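Local coordinates for putative regulatory protein (Streptomyces coelicolor A3, PDB 2PZ9), which probably binds DNA through a helix-turn-helix domain of the TetR family and is a putative regulator of transcription, at the interface of chains A and B. Coordinates in Å, arbitrary orientation; residue numbers count along the deposited sequence, not the author numbering. Chains: chain A/B, Putative regulatory protein.

The interface of chains A and B. Residues chain A 179, 200-201, 204-205, 208; chain B 163-164, 167, 171.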
# COMPACT_ATOMS: atom_id res chain seq x y z
N TRP A 179 -2.03 -1.57 8.10
CA TRP A 179 -2.74 -2.84 8.29
C TRP A 179 -3.63 -3.23 7.11
O TRP A 179 -3.84 -4.42 6.83
CB TRP A 179 -3.50 -2.85 9.61
CG TRP A 179 -2.52 -2.87 10.72
CD1 TRP A 179 -2.18 -1.82 11.54
CD2 TRP A 179 -1.68 -3.97 11.09
NE1 TRP A 179 -1.18 -2.22 12.43
CE2 TRP A 179 -0.86 -3.53 12.17
CE3 TRP A 179 -1.54 -5.29 10.63
CZ2 TRP A 179 0.07 -4.36 12.78
CZ3 TRP A 179 -0.63 -6.10 11.24
CH2 TRP A 179 0.17 -5.64 12.30
N ALA A 200 -4.72 -1.66 20.10
CA ALA A 200 -3.29 -1.93 20.28
C ALA A 200 -2.47 -1.62 19.00
O ALA A 200 -1.37 -1.03 19.10
CB ALA A 200 -3.04 -3.38 20.78
N ARG A 201 -2.99 -2.01 17.82
CA ARG A 201 -2.38 -1.65 16.53
C ARG A 201 -2.32 -0.13 16.43
O ARG A 201 -1.33 0.44 15.97
CB ARG A 201 -3.15 -2.20 15.31
CG ARG A 201 -3.55 -3.70 15.31
CD ARG A 201 -2.38 -4.70 15.23
NE ARG A 201 -1.43 -4.54 16.35
CZ ARG A 201 -1.52 -5.16 17.53
NH1 ARG A 201 -2.51 -6.01 17.78
NH2 ARG A 201 -0.60 -4.91 18.48
N ALA A 204 0.42 1.56 18.70
CA ALA A 204 1.75 1.35 18.17
C ALA A 204 1.94 2.40 17.11
O ALA A 204 2.91 3.15 17.12
CB ALA A 204 1.87 -0.06 17.58
N LEU A 205 0.98 2.48 16.22
CA LEU A 205 1.11 3.33 15.07
C LEU A 205 1.25 4.80 15.48
O LEU A 205 2.11 5.53 14.96
CB LEU A 205 -0.10 3.12 14.19
CG LEU A 205 -0.53 4.35 13.42
CD1 LEU A 205 0.57 4.91 12.53
CD2 LEU A 205 -1.70 3.89 12.59
N ALA A 208 4.57 5.30 17.07
CA ALA A 208 5.61 5.35 16.06
C ALA A 208 5.71 6.74 15.42
O ALA A 208 6.82 7.23 15.13
CB ALA A 208 5.37 4.28 15.01
N TRP B 163 7.64 -2.58 22.44
CA TRP B 163 7.00 -2.80 21.13
C TRP B 163 6.54 -4.23 20.94
O TRP B 163 7.20 -5.17 21.35
CB TRP B 163 7.97 -2.55 19.98
CG TRP B 163 8.42 -1.16 19.83
CD1 TRP B 163 9.63 -0.66 20.21
CD2 TRP B 163 7.69 -0.07 19.26
NE1 TRP B 163 9.70 0.68 19.92
CE2 TRP B 163 8.53 1.07 19.33
CE3 TRP B 163 6.42 0.05 18.69
CZ2 TRP B 163 8.13 2.33 18.85
CZ3 TRP B 163 6.02 1.30 18.22
CH2 TRP B 163 6.87 2.43 18.30
N ASP B 164 5.42 -4.41 20.26
CA ASP B 164 5.11 -5.73 19.80
C ASP B 164 5.85 -5.96 18.48
O ASP B 164 5.70 -5.20 17.53
CB ASP B 164 3.62 -5.94 19.60
CG ASP B 164 3.23 -7.40 19.63
OD1 ASP B 164 3.73 -8.20 18.80
OD2 ASP B 164 2.40 -7.73 20.49
N ASP B 167 3.92 -5.38 15.46
CA ASP B 167 3.80 -4.00 15.01
C ASP B 167 5.10 -3.50 14.33
O ASP B 167 5.04 -2.79 13.31
CB ASP B 167 3.39 -3.07 16.17
CG ASP B 167 1.98 -3.40 16.72
OD1 ASP B 167 1.00 -3.36 15.93
OD2 ASP B 167 1.84 -3.67 17.94
N LEU B 171 4.96 -2.23 10.38
CA LEU B 171 5.30 -0.83 10.21
C LEU B 171 6.49 -0.61 9.27
O LEU B 171 6.39 0.11 8.26
CB LEU B 171 5.61 -0.16 11.56
CG LEU B 171 4.40 -0.03 12.50
CD1 LEU B 171 4.85 0.17 13.95
CD2 LEU B 171 3.40 1.06 12.02
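A:Arg201 and B:Asp167 meet side-on across the interface of chains A and B, a worked example of how one paired charge can be fixed in direction as well as in place. The guanidinium presents NE and NH2, each to its own carboxylate oxygen: NE donates to OD1 of B:Asp167 at 2.7 Å, a salt bridge as well, and NH2 to OD2 of B:Asp167 at 2.8 Å. Both oxygens are taken on their syn sides; the guanidinium and carboxylate planes lie 29° apart, nearly coplanar, and the paired hydrogen bonds probably restrain rotation of either group. The bend of A:Arg201 at chi2 (-67°) lays CD over the rim of the A:Trp179 ring, 3.4 Å above the plane, and the further bend at chi3 (59°) turns NE towards the carboxylate. CZ2 of that indole lies 3.4 Å from OD1 of B:Asp167, with the ring nearly perpendicular to the carboxylate. The methyl CB of A:Ala204 closes in on CG of B:Asp167 at 3.5 Å, completing the tightly packed part. An alanine in place of A:Arg201 would probably leave the B:Asp167 carboxylate without its charge partner and freer to turn between the A:Ala204 methyl and the indole. Contacts are looser around this centre. CH2 of B:Trp163 stands 3.9 Å from CA of A:Ala208, the ring edge facing A:Ala204 O and A:Ala208 N in plane. B:Asp164 lies at the loose margin, where its carboxylate may weakly attract the guanidinium without touching it. In the fold, helix 198-212 of chain A packs against helix 165-176 of chain B and the loop preceding it, in a two-fold pairing that is probably the dimer usual in TetR-family regulators.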